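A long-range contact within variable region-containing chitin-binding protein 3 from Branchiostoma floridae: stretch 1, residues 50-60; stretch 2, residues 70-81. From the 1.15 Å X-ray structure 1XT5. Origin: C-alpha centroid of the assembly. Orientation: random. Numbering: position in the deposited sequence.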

# COMPACT_ATOMS: atom_id res chain seq x y z
N SER A 50 10.92 4.32 7.03
CA SER A 50 10.12 3.12 6.94
C SER A 50 10.94 1.98 6.40
O SER A 50 12.06 2.11 5.93
CB SER A 50 8.90 3.37 6.02
OG SER A 50 9.38 3.57 4.69
N THR A 51 10.34 0.80 6.45
CA THR A 51 10.82 -0.39 5.78
C THR A 51 9.76 -0.85 4.78
O THR A 51 8.54 -0.67 4.97
CB THR A 51 11.22 -1.49 6.76
OG1 THR A 51 12.02 -2.47 6.10
CG2 THR A 51 10.03 -2.16 7.36
N LYS A 52 10.20 -1.43 3.66
CA LYS A 52 9.29 -1.87 2.62
C LYS A 52 8.49 -3.06 3.04
O LYS A 52 9.04 -4.07 3.51
CB LYS A 52 10.08 -2.19 1.33
CG LYS A 52 10.70 -0.98 0.70
CD LYS A 52 11.64 -1.45 -0.42
CE LYS A 52 10.87 -1.74 -1.70
NZ LYS A 52 11.72 -1.73 -2.91
N VAL A 53 7.18 -3.01 2.76
CA VAL A 53 6.28 -4.16 2.94
C VAL A 53 5.95 -4.79 1.57
O VAL A 53 6.07 -5.98 1.35
CB VAL A 53 5.03 -3.77 3.71
CG1 VAL A 53 4.08 -4.93 3.82
CG2 VAL A 53 5.42 -3.20 5.07
N PHE A 54 5.49 -3.94 0.66
CA PHE A 54 4.99 -4.33 -0.63
C PHE A 54 5.26 -3.21 -1.62
O PHE A 54 5.13 -2.04 -1.27
CB PHE A 54 3.49 -4.63 -0.54
CG PHE A 54 2.84 -4.98 -1.88
CD1 PHE A 54 2.73 -6.31 -2.26
CD2 PHE A 54 2.36 -3.98 -2.72
CE1 PHE A 54 2.17 -6.63 -3.49
CE2 PHE A 54 1.82 -4.29 -3.97
CZ PHE A 54 1.74 -5.63 -4.30
N LYS A 55 5.51 -3.58 -2.86
CA LYS A 55 5.54 -2.64 -3.97
C LYS A 55 4.90 -3.32 -5.19
O LYS A 55 5.10 -4.52 -5.41
CB LYS A 55 6.94 -2.14 -4.30
CG LYS A 55 7.08 -0.94 -5.22
CD LYS A 55 8.51 -0.49 -5.41
CE LYS A 55 8.64 0.68 -6.33
NZ LYS A 55 10.07 1.12 -6.48
N GLY A 56 4.19 -2.56 -6.00
CA GLY A 56 3.66 -3.09 -7.22
C GLY A 56 3.19 -2.04 -8.18
O GLY A 56 2.95 -0.89 -7.81
N ASN A 57 3.02 -2.46 -9.43
CA ASN A 57 2.45 -1.59 -10.43
C ASN A 57 1.92 -2.45 -11.59
O ASN A 57 2.50 -3.47 -11.92
CB ASN A 57 3.45 -0.58 -11.03
CG ASN A 57 4.71 -1.18 -11.61
OD1 ASN A 57 5.70 -1.43 -10.96
ND2 ASN A 57 4.67 -1.42 -12.94
N TYR A 58 0.84 -2.00 -12.21
CA TYR A 58 0.44 -2.61 -13.47
C TYR A 58 1.52 -2.34 -14.52
O TYR A 58 2.17 -1.29 -14.49
CB TYR A 58 -0.86 -1.97 -13.98
CG TYR A 58 -2.07 -2.31 -13.14
CD1 TYR A 58 -2.74 -1.34 -12.43
CD2 TYR A 58 -2.55 -3.60 -13.05
CE1 TYR A 58 -3.86 -1.62 -11.68
CE2 TYR A 58 -3.66 -3.90 -12.28
CZ TYR A 58 -4.30 -2.92 -11.58
OH TYR A 58 -5.40 -3.20 -10.80
N ASN A 59 1.69 -3.26 -15.42
CA ASN A 59 2.59 -3.06 -16.54
C ASN A 59 1.83 -2.35 -17.64
O ASN A 59 0.63 -2.47 -17.83
CB ASN A 59 3.14 -4.39 -17.02
CG ASN A 59 4.10 -4.98 -15.97
OD1 ASN A 59 4.78 -4.24 -15.27
ND2 ASN A 59 4.15 -6.31 -15.94
N TRP A 60 2.60 -1.64 -18.44
CA TRP A 60 2.08 -0.86 -19.56
C TRP A 60 1.59 -1.83 -20.62
O TRP A 60 2.27 -2.82 -20.86
CB TRP A 60 3.25 -0.03 -20.11
CG TRP A 60 2.91 0.76 -21.30
CD1 TRP A 60 2.23 1.93 -21.35
CD2 TRP A 60 3.24 0.41 -22.66
NE1 TRP A 60 2.10 2.36 -22.66
CE2 TRP A 60 2.73 1.43 -23.48
CE3 TRP A 60 3.93 -0.71 -23.16
CZ2 TRP A 60 2.90 1.35 -24.85
CZ3 TRP A 60 4.11 -0.79 -24.53
CH2 TRP A 60 3.59 0.24 -25.29
N SER A 70 -3.06 -9.64 -14.00
CA SER A 70 -2.07 -10.66 -14.33
C SER A 70 -0.82 -10.16 -14.99
O SER A 70 0.19 -10.90 -15.05
CB SER A 70 -2.73 -11.77 -15.21
OG SER A 70 -3.05 -11.22 -16.53
N ASP A 71 -0.80 -8.93 -15.48
CA ASP A 71 0.33 -8.32 -16.14
C ASP A 71 0.77 -7.15 -15.27
O ASP A 71 0.49 -6.00 -15.54
CB ASP A 71 -0.03 -7.84 -17.53
CG ASP A 71 1.22 -7.43 -18.31
OD1 ASP A 71 2.34 -7.64 -17.84
OD2 ASP A 71 0.96 -6.94 -19.44
N SER A 72 1.45 -7.49 -14.18
CA SER A 72 1.81 -6.52 -13.17
C SER A 72 3.07 -7.00 -12.47
O SER A 72 3.33 -8.20 -12.40
CB SER A 72 0.69 -6.33 -12.15
OG SER A 72 0.41 -7.52 -11.45
N TYR A 73 3.75 -6.06 -11.85
CA TYR A 73 4.81 -6.29 -10.87
C TYR A 73 4.17 -6.25 -9.49
O TYR A 73 3.49 -5.29 -9.18
CB TYR A 73 5.85 -5.18 -10.97
CG TYR A 73 6.80 -5.15 -9.79
CD1 TYR A 73 7.62 -6.19 -9.49
CD2 TYR A 73 6.84 -4.00 -8.97
CE1 TYR A 73 8.48 -6.15 -8.41
CE2 TYR A 73 7.72 -3.97 -7.89
CZ TYR A 73 8.53 -5.02 -7.59
OH TYR A 73 9.39 -4.95 -6.51
N LYS A 74 4.43 -7.28 -8.69
CA LYS A 74 4.00 -7.31 -7.30
C LYS A 74 5.08 -7.98 -6.49
O LYS A 74 5.50 -9.09 -6.85
CB LYS A 74 2.68 -8.06 -7.12
CG LYS A 74 1.51 -7.41 -7.81
CD LYS A 74 0.18 -8.07 -7.46
CE LYS A 74 -0.97 -7.39 -8.16
NZ LYS A 74 -2.30 -7.90 -7.81
N GLU A 75 5.52 -7.38 -5.40
CA GLU A 75 6.56 -7.97 -4.57
C GLU A 75 6.35 -7.60 -3.12
O GLU A 75 6.06 -6.45 -2.79
CB GLU A 75 7.94 -7.49 -5.04
CG GLU A 75 9.10 -8.13 -4.32
CD GLU A 75 10.45 -7.94 -4.94
OE1 GLU A 75 10.57 -7.12 -5.87
OE2 GLU A 75 11.41 -8.59 -4.43
N SER A 76 6.56 -8.58 -2.24
CA SER A 76 6.63 -8.35 -0.80
C SER A 76 8.07 -8.52 -0.33
O SER A 76 8.88 -9.21 -0.96
CB SER A 76 5.73 -9.30 -0.05
OG SER A 76 5.96 -10.67 -0.35
N PHE A 77 8.40 -7.84 0.78
CA PHE A 77 9.78 -7.64 1.17
C PHE A 77 10.09 -8.01 2.59
O PHE A 77 9.26 -7.93 3.49
CB PHE A 77 10.21 -6.15 0.97
CG PHE A 77 10.16 -5.71 -0.47
CD1 PHE A 77 9.00 -5.18 -0.99
CD2 PHE A 77 11.30 -5.81 -1.27
CE1 PHE A 77 8.89 -4.77 -2.29
CE2 PHE A 77 11.19 -5.42 -2.58
CZ PHE A 77 10.01 -4.91 -3.08
N GLY A 78 11.37 -8.42 2.83
CA GLY A 78 11.85 -8.54 4.17
C GLY A 78 11.03 -9.53 4.98
O GLY A 78 10.73 -10.64 4.53
N ASP A 79 10.72 -9.13 6.21
CA ASP A 79 9.98 -9.99 7.08
C ASP A 79 8.56 -10.24 6.60
O ASP A 79 7.87 -11.07 7.17
CB ASP A 79 9.95 -9.34 8.47
CG ASP A 79 11.30 -9.44 9.17
OD1 ASP A 79 12.19 -10.20 8.81
OD2 ASP A 79 11.39 -8.67 10.12
N PHE A 80 8.10 -9.51 5.60
CA PHE A 80 6.76 -9.63 5.07
C PHE A 80 6.67 -10.52 3.85
O PHE A 80 5.59 -10.73 3.34
CB PHE A 80 6.17 -8.24 4.72
CG PHE A 80 6.27 -7.29 5.92
CD1 PHE A 80 7.37 -6.46 6.01
CD2 PHE A 80 5.30 -7.31 6.86
CE1 PHE A 80 7.56 -5.64 7.11
CE2 PHE A 80 5.45 -6.47 8.00
CZ PHE A 80 6.57 -5.67 8.06
N LEU A 81 7.83 -10.96 3.37
CA LEU A 81 7.85 -11.75 2.14
C LEU A 81 7.03 -12.97 2.36
O LEU A 81 7.20 -13.71 3.31
CB LEU A 81 9.29 -12.09 1.74
CG LEU A 81 9.50 -12.53 0.30
CD1 LEU A 81 11.00 -12.38 -0.07
CD2 LEU A 81 9.06 -13.93 -0.03
O HOH W 1 11.19 -2.97 -5.55
O HOH W 2 -1.47 -4.27 -16.73
O HOH W 3 2.77 -5.30 -20.70

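The most unusual feature is the lysine laid across an aromatic ring where the paired strands give out: K52 CE sits 3.6 Å from the centroid of the F77 ring, 15° off the ring normal, so a CH-pi contact over the face is clear. K52 NZ lies 4.1 Å from the same centroid but 32° off the normal, an off-centre cation-pi interaction. Being next to the ammonium, CE carries polarized hydrogens well suited to the pi cloud. K52 NZ also donates to the O atom of a water at 3.0 Å, and that water O donates to Y73 OH at 2.8 Å, linking the two stretches again.

The backbones form an antiparallel ladder, their strand axes 176° apart in direction and 4.6 Å apart at closest approach. K55 and E75 are a hydrogen-bonded pair, with K55 N to E75 O and E75 N to K55 O both 2.9 Å; N57 and Y73 repeat the pattern, N57 N to Y73 O and Y73 N to N57 O again at 2.9 Å. Between them, G56 faces K74 in a non-hydrogen-bonded pair with a CA-CA distance of 4.2 Å. An ideal CB on G56 would fall 2.8 Å from Y73 O, a clash, so in this backbone geometry there is no room for one. F77 N extends the ladder, donating to V53 O at 3.0 Å.

Beyond the other end, N59 grips D71 twice: N59 N donates to D71 O at 3.0 Å, and N59 ND2 to D71 OD1 at 2.9 Å with a nearly linear 171° angle.

Side chains of K55, N57, Y73 and E75 share one face of the sheet, where N57 OD1 meets the Y73 ring edge, 3.4 Å from CD2. On the other face, F54 CZ packs 3.8 Å from K74 CB. Past the end of strand 72-76, the F80 ring receives V53 CG2, 3.9 Å from its centroid and 15° off its normal, a buried CH-pi contact.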